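Local coordinates for nitroreductase-like family protein (Bacillus cereus, PDB 2I7H) that binds flavin mononucleotide and belongs to the nitroreductase-like family, built as an assembly of two protein chains, at residues A[41-46]-A[120-125]; A[86-91]-A[162-167]. One frame throughout, in Å; residues are numbered along the deposited sequence.

Interaction 1 (41-46 with 120-125) joins an FMN-binding loop to the long helix 106-129, and interaction 2 (86-91 with 162-167) joins the end of helix 75-90 to the sheet. Their centres lie 22 Å apart, on opposite sides of the chain's centre, yet the helix and strand meet directly: M120 CE is 3.7 Å from L163 CG, and F123 CE2 is 4.1 Å from I165 CD1. P44, N45 and H46 of interaction 1 line the pocket of one FMN, which the second subunit completes. A different FMN is about 13 Å from the N122 side chain, and the R88 side chain lies about 7 Å from a bound FMN.

Interaction 1 (A[41-46]-A[120-125]); sequences TWAPNH and MQNFQL. With FMN (flavin mononucleotide), chain J.
The FMN-binding loop that follows helix 30-40 meets the long helix 106-129 through A43 and N122, at the subunit interface of this nitroreductase-family fold. The contact is small, burying 90 Å² in all. N122 ND2 stands 3.4 Å from A43 CB and 3.9 Å from W42 C. With CG anti to its own carbonyl carbon (chi1 -83°), the N122 amide projects toward the loop, where ND2 is also hydrogen-bonded to A40 O; that bond, made just before the segment, supplies the polar grip, while A43 adds van der Waals contact.

A second bond shapes the loop itself. N45 ND2 donates to A43 O at 3.0 Å with a bent N-H...O angle of 142°, approaching 21° off the carbonyl plane. R177 of the second subunit, through NH1, bonds the same A43 O, so this carbonyl oxygen takes two donors and ties the loop to the neighbouring chain.

Beyond A43 the chain runs along the cofactor. R17, S19, R21, S138 and R177 of the second subunit also bond FMN, completing a site at the dimer interface. P44 CB lies 3.4 Å from FMN O2', and the H46 ring tilts over one flavin face, CD2 and NE2 near C4A. FMN O4' meets both polar backbone atoms of N45: it accepts from N45 N at 2.7 Å and donates a longer bond to N45 O at 3.3 Å.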
loop_
_atom_site.group_PDB
_atom_site.type_symbol
_atom_site.label_atom_id
_atom_site.label_comp_id
_atom_site.label_asym_id
_atom_site.label_seq_id
_atom_site.Cartn_x
_atom_site.Cartn_y
_atom_site.Cartn_z
ATOM N N THR A 41 0.416 -10.637 -5.422
ATOM C CA THR A 41 0.864 -10.013 -6.677
ATOM C C THR A 41 -0.272 -9.321 -7.426
ATOM O O THR A 41 -0.032 -8.545 -8.327
ATOM C CB THR A 41 1.663 -10.964 -7.634
ATOM O OG1 THR A 41 0.843 -12.058 -8.013
ATOM C CG2 THR A 41 2.952 -11.488 -6.977
ATOM N N TRP A 42 -1.507 -9.558 -7.021
ATOM C CA TRP A 42 -2.640 -8.894 -7.645
ATOM C C TRP A 42 -2.803 -7.485 -7.093
ATOM O O TRP A 42 -3.879 -6.963 -7.003
ATOM C CB TRP A 42 -3.914 -9.754 -7.501
ATOM C CG TRP A 42 -3.821 -10.930 -8.364
ATOM C CD1 TRP A 42 -3.342 -12.146 -8.022
ATOM C CD2 TRP A 42 -4.140 -10.994 -9.772
ATOM N NE1 TRP A 42 -3.361 -12.988 -9.124
ATOM C CE2 TRP A 42 -3.836 -12.298 -10.208
ATOM C CE3 TRP A 42 -4.653 -10.074 -10.692
ATOM C CZ2 TRP A 42 -4.041 -12.720 -11.535
ATOM C CZ3 TRP A 42 -4.864 -10.481 -11.997
ATOM C CH2 TRP A 42 -4.537 -11.794 -12.418
ATOM N N ALA A 43 -1.705 -6.857 -6.739
ATOM C CA ALA A 43 -1.712 -5.476 -6.289
ATOM C C ALA A 43 -1.814 -4.582 -7.520
ATOM O O ALA A 43 -1.337 -4.963 -8.592
ATOM C CB ALA A 43 -0.424 -5.200 -5.495
ATOM N N PRO A 44 -2.424 -3.385 -7.383
ATOM C CA PRO A 44 -2.376 -2.451 -8.516
ATOM C C PRO A 44 -0.916 -2.092 -8.788
ATOM O O PRO A 44 -0.099 -1.991 -7.854
ATOM C CB PRO A 44 -3.075 -1.208 -7.963
ATOM C CG PRO A 44 -2.868 -1.295 -6.488
ATOM C CD PRO A 44 -3.096 -2.771 -6.227
ATOM N N ASN A 45 -0.576 -1.921 -10.050
ATOM C CA ASN A 45 0.768 -1.529 -10.402
ATOM C C ASN A 45 0.765 -0.902 -11.755
ATOM O O ASN A 45 0.326 -1.511 -12.732
ATOM C CB ASN A 45 1.763 -2.696 -10.323
ATOM C CG ASN A 45 1.435 -3.827 -11.256
ATOM O OD1 ASN A 45 2.223 -4.131 -12.139
ATOM N ND2 ASN A 45 0.298 -4.513 -11.021
ATOM N N HIS A 46 1.264 0.318 -11.813
ATOM C CA HIS A 46 1.110 1.108 -13.007
ATOM C C HIS A 46 1.881 0.465 -14.153
ATOM O O HIS A 46 3.006 0.006 -13.975
ATOM C CB HIS A 46 1.476 2.587 -12.782
ATOM C CG HIS A 46 0.886 3.511 -13.805
ATOM N ND1 HIS A 46 1.650 4.296 -14.640
ATOM C CD2 HIS A 46 -0.398 3.739 -14.164
ATOM C CE1 HIS A 46 0.867 4.986 -15.448
ATOM N NE2 HIS A 46 -0.383 4.672 -15.175
HETATM N N MSE A 120 2.640 -5.472 -0.329
HETATM C CA MSE A 120 2.978 -5.846 1.054
HETATM C C MSE A 120 1.782 -5.837 1.971
HETATM O O MSE A 120 1.646 -6.720 2.816
HETATM C CB MSE A 120 4.094 -4.962 1.640
HETATM C CG MSE A 120 5.439 -5.212 0.992
HETATM SE SE MSE A 120 6.909 -4.056 1.596
HETATM C CE MSE A 120 7.200 -4.808 3.332
ATOM N N GLN A 121 0.934 -4.829 1.804
ATOM C CA GLN A 121 -0.307 -4.750 2.528
ATOM C C GLN A 121 -1.253 -5.909 2.169
ATOM O O GLN A 121 -1.823 -6.522 3.064
ATOM C CB GLN A 121 -0.989 -3.396 2.320
ATOM C CG GLN A 121 -2.395 -3.318 2.926
ATOM C CD GLN A 121 -2.443 -3.409 4.437
ATOM O OE1 GLN A 121 -3.523 -3.291 5.035
ATOM N NE2 GLN A 121 -1.302 -3.636 5.068
ATOM N N ASN A 122 -1.379 -6.211 0.868
ATOM C CA ASN A 122 -2.094 -7.406 0.420
ATOM C C ASN A 122 -1.593 -8.624 1.163
ATOM O O ASN A 122 -2.374 -9.407 1.681
ATOM C CB ASN A 122 -1.823 -7.676 -1.053
ATOM C CG ASN A 122 -2.687 -6.878 -1.984
ATOM O OD1 ASN A 122 -3.670 -6.242 -1.602
ATOM N ND2 ASN A 122 -2.321 -6.928 -3.251
ATOM N N PHE A 123 -0.268 -8.792 1.165
ATOM C CA PHE A 123 0.358 -9.948 1.782
ATOM C C PHE A 123 -0.004 -10.034 3.261
ATOM O O PHE A 123 -0.296 -11.114 3.762
ATOM C CB PHE A 123 1.879 -9.907 1.666
ATOM C CG PHE A 123 2.522 -11.040 2.368
ATOM C CD1 PHE A 123 2.634 -12.307 1.737
ATOM C CD2 PHE A 123 2.927 -10.905 3.684
ATOM C CE1 PHE A 123 3.188 -13.358 2.424
ATOM C CE2 PHE A 123 3.479 -11.962 4.368
ATOM C CZ PHE A 123 3.612 -13.183 3.756
ATOM N N GLN A 124 0.031 -8.890 3.943
ATOM C CA GLN A 124 -0.241 -8.843 5.382
ATOM C C GLN A 124 -1.676 -9.280 5.677
ATOM O O GLN A 124 -1.912 -10.009 6.637
ATOM C CB GLN A 124 0.033 -7.453 5.934
ATOM C CG GLN A 124 1.524 -7.060 6.079
ATOM C CD GLN A 124 1.639 -5.806 6.990
ATOM O OE1 GLN A 124 0.881 -4.856 6.826
ATOM N NE2 GLN A 124 2.527 -5.835 7.961
ATOM N N LEU A 125 -2.604 -8.872 4.806
ATOM C CA LEU A 125 -4.016 -9.238 4.889
ATOM C C LEU A 125 -4.245 -10.723 4.619
ATOM O O LEU A 125 -4.872 -11.423 5.402
ATOM C CB LEU A 125 -4.844 -8.372 3.913
ATOM C CG LEU A 125 -4.902 -6.892 4.259
ATOM C CD1 LEU A 125 -5.702 -6.080 3.210
ATOM C CD2 LEU A 125 -5.441 -6.712 5.676
HETATM N N1 FMN J . -4.197 4.061 -13.794
HETATM C C2 FMN J . -4.403 5.085 -14.722
HETATM O O2 FMN J . -5.247 4.975 -15.614
HETATM N N3 FMN J . -3.660 6.245 -14.650
HETATM C C4 FMN J . -2.709 6.392 -13.653
HETATM O O4 FMN J . -2.112 7.454 -13.534
HETATM C C4A FMN J . -2.499 5.369 -12.724
HETATM N N5 FMN J . -1.542 5.527 -11.741
HETATM C C5A FMN J . -1.324 4.529 -10.820
HETATM C C6 FMN J . -0.361 4.749 -9.858
HETATM C C7 FMN J . -0.064 3.843 -8.868
HETATM C C7M FMN J . 0.345 4.530 -7.607
HETATM C C8 FMN J . -0.753 2.626 -8.863
HETATM C C8M FMN J . -0.654 1.719 -7.673
HETATM C C9 FMN J . -1.735 2.389 -9.840
HETATM C C9A FMN J . -2.051 3.342 -10.835
HETATM N N10 FMN J . -3.014 3.138 -11.859
HETATM C C10 FMN J . -3.255 4.186 -12.772
HETATM C "C1'" FMN J . -2.818 1.865 -12.638
HETATM C "C2'" FMN J . -3.578 0.637 -12.151
HETATM O "O2'" FMN J . -3.668 0.616 -10.732
HETATM C "C3'" FMN J . -2.816 -0.581 -12.680
HETATM O "O3'" FMN J . -2.698 -0.539 -14.089
HETATM C "C4'" FMN J . -3.486 -1.881 -12.323
HETATM O "O4'" FMN J . -2.547 -2.761 -11.763
HETATM C "C5'" FMN J . -4.034 -2.515 -13.587
HETATM O "O5'" FMN J . -4.458 -3.808 -13.258
HETATM P P FMN J . -5.580 -4.030 -12.112
HETATM O O1P FMN J . -5.463 -2.991 -11.010
HETATM O O2P FMN J . -5.301 -5.410 -11.511
HETATM O O3P FMN J . -6.961 -3.932 -12.786
#

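Interaction 2 (A[86-91]-A[162-167]); sequences SDRFLS and ILHIGY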
loop_
_atom_site.group_PDB
_atom_site.type_symbol
_atom_site.label_atom_id
_atom_site.label_comp_id
_atom_site.label_asym_id
_atom_site.label_seq_id
_atom_site.Cartn_x
_atom_site.Cartn_y
_atom_site.Cartn_z
ATOM N N SER A 86 19.936 -10.726 16.898
ATOM C CA SER A 86 20.217 -12.107 16.492
ATOM C C SER A 86 19.238 -13.128 17.099
ATOM O O SER A 86 18.740 -14.007 16.403
ATOM C CB SER A 86 21.647 -12.481 16.861
ATOM O OG SER A 86 21.984 -13.759 16.350
ATOM N N ASP A 87 18.961 -13.002 18.391
ATOM C CA ASP A 87 18.054 -13.901 19.065
ATOM C C ASP A 87 16.625 -13.727 18.584
ATOM O O ASP A 87 15.878 -14.716 18.456
ATOM C CB ASP A 87 18.152 -13.718 20.576
ATOM C CG ASP A 87 19.425 -14.301 21.137
ATOM O OD1 ASP A 87 20.260 -14.813 20.351
ATOM O OD2 ASP A 87 19.608 -14.264 22.374
ATOM N N ARG A 88 16.252 -12.477 18.311
ATOM C CA ARG A 88 14.928 -12.167 17.779
ATOM C C ARG A 88 14.697 -12.737 16.371
ATOM O O ARG A 88 13.663 -13.337 16.094
ATOM C CB ARG A 88 14.701 -10.666 17.756
ATOM C CG ARG A 88 13.284 -10.302 18.044
ATOM C CD ARG A 88 12.700 -9.332 17.041
ATOM N NE ARG A 88 13.451 -8.090 16.884
ATOM C CZ ARG A 88 13.765 -7.546 15.707
ATOM N NH1 ARG A 88 13.419 -8.130 14.570
ATOM N NH2 ARG A 88 14.431 -6.410 15.667
ATOM N N PHE A 89 15.657 -12.523 15.486
ATOM C CA PHE A 89 15.553 -12.971 14.103
ATOM C C PHE A 89 15.514 -14.499 14.052
ATOM O O PHE A 89 14.967 -15.105 13.125
ATOM C CB PHE A 89 16.775 -12.481 13.310
ATOM C CG PHE A 89 16.623 -11.129 12.703
ATOM C CD1 PHE A 89 16.351 -10.020 13.488
ATOM C CD2 PHE A 89 16.808 -10.950 11.331
ATOM C CE1 PHE A 89 16.230 -8.757 12.922
ATOM C CE2 PHE A 89 16.706 -9.683 10.765
ATOM C CZ PHE A 89 16.413 -8.579 11.567
ATOM N N LEU A 90 16.142 -15.114 15.040
ATOM C CA LEU A 90 16.312 -16.550 15.046
ATOM C C LEU A 90 15.155 -17.271 15.749
ATOM O O LEU A 90 15.053 -18.508 15.689
ATOM C CB LEU A 90 17.676 -16.894 15.647
ATOM C CG LEU A 90 18.814 -17.119 14.634
ATOM C CD1 LEU A 90 18.687 -16.373 13.348
ATOM C CD2 LEU A 90 20.172 -16.855 15.228
ATOM N N SER A 91 14.290 -16.492 16.409
ATOM C CA SER A 91 13.019 -17.005 16.944
ATOM C C SER A 91 11.847 -16.415 16.176
ATOM O O SER A 91 10.728 -16.299 16.695
ATOM C CB SER A 91 12.887 -16.754 18.457
ATOM O OG SER A 91 13.300 -15.446 18.787
ATOM N N ILE A 162 11.174 -5.148 5.492
ATOM C CA ILE A 162 11.473 -6.518 5.873
ATOM C C ILE A 162 10.284 -7.002 6.659
ATOM O O ILE A 162 9.951 -6.446 7.689
ATOM C CB ILE A 162 12.792 -6.673 6.669
ATOM C CG1 ILE A 162 13.944 -6.034 5.880
ATOM C CG2 ILE A 162 13.038 -8.194 7.017
ATOM C CD1 ILE A 162 15.349 -6.286 6.423
ATOM N N LEU A 163 9.616 -8.023 6.144
ATOM C CA LEU A 163 8.478 -8.593 6.839
ATOM C C LEU A 163 8.940 -9.748 7.716
ATOM O O LEU A 163 9.603 -10.654 7.236
ATOM C CB LEU A 163 7.423 -9.083 5.848
ATOM C CG LEU A 163 6.688 -8.096 4.962
ATOM C CD1 LEU A 163 6.325 -8.859 3.719
ATOM C CD2 LEU A 163 5.438 -7.563 5.686
ATOM N N HIS A 164 8.598 -9.683 9.000
ATOM C CA HIS A 164 8.902 -10.736 9.976
ATOM C C HIS A 164 7.613 -11.491 10.245
ATOM O O HIS A 164 6.595 -10.889 10.525
ATOM C CB HIS A 164 9.483 -10.145 11.252
ATOM C CG HIS A 164 10.854 -9.567 11.061
ATOM N ND1 HIS A 164 11.974 -10.090 11.665
ATOM C CD2 HIS A 164 11.287 -8.512 10.321
ATOM C CE1 HIS A 164 13.034 -9.375 11.328
ATOM N NE2 HIS A 164 12.644 -8.418 10.507
ATOM N N ILE A 165 7.657 -12.804 10.117
ATOM C CA ILE A 165 6.441 -13.587 9.932
ATOM C C ILE A 165 6.465 -14.849 10.776
ATOM O O ILE A 165 7.490 -15.506 10.884
ATOM C CB ILE A 165 6.286 -14.026 8.451
ATOM C CG1 ILE A 165 6.416 -12.832 7.512
ATOM C CG2 ILE A 165 4.963 -14.777 8.223
ATOM C CD1 ILE A 165 6.960 -13.186 6.126
ATOM N N GLY A 166 5.319 -15.193 11.350
ATOM C CA GLY A 166 5.135 -16.504 11.969
ATOM C C GLY A 166 3.805 -16.593 12.679
ATOM O O GLY A 166 3.071 -15.600 12.777
ATOM N N TYR A 167 3.483 -17.788 13.156
ATOM C CA TYR A 167 2.275 -18.004 13.950
ATOM C C TYR A 167 2.471 -17.373 15.317
ATOM O O TYR A 167 3.596 -17.186 15.770
ATOM C CB TYR A 167 1.939 -19.510 14.050
ATOM C CG TYR A 167 1.596 -20.100 12.713
ATOM C CD1 TYR A 167 2.522 -20.886 12.013
ATOM C CD2 TYR A 167 0.361 -19.836 12.116
ATOM C CE1 TYR A 167 2.205 -21.408 10.746
ATOM C CE2 TYR A 167 0.034 -20.344 10.865
ATOM C CZ TYR A 167 0.958 -21.119 10.183
ATOM O OH TYR A 167 0.620 -21.617 8.951
#
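F89 and H164 form a T-shaped (edge-to-face) aromatic pair where the last turn of helix 75-90 packs against strand 157-167 of the antiparallel sheet. The ring planes stand at 87° and the centroids are 4.8 Å apart. H164 presents its edge, with CE1 as the leading atom: it stands 3.5 Å above the phenyl plane of F89, which puts it over one face, and its closest approach, 3.5 Å to F89 CZ, reflects a shift toward the outer rim. F89 has CG anti to the carbonyl carbon (chi1 -88°), and the same holds for H164; in both residues this swings the ring into the gap between helix and strand. L65 and V66 of helix 62-71 also pack on F89, while Q95 and T92 touch H164.

R88 brings its charged end up to the imidazole without a hydrogen bond. Its chain bends at chi2 and chi3, bringing NH1 to 3.5 Å from H164 CE1 and 3.8 Å from H164 ND1. ND1 lies in the guanidinium plane, at its edge, whereas the guanidinium and imidazole planes are 64° apart, so the two groups do not stack. No hydrogen bond crosses between the segments.

Backbone and side-chain hydrogen bonds hold the helix end and the strand separately. S91 OG donates to D87 O at 2.7 Å as the helix finishes, and S91 N reaches R88 O at 3.2 Å. On the strand, H164 pairs through its backbone with V135, and L163 with I96, so the imidazole projects from an interior strand.

Carbon CE1 lies between two ring nitrogens and should carry a fairly polarised C-H, suiting it to the phenyl face; the R88 guanidinium close to CE1 and ND1 would probably disfavour a positive charge on H164.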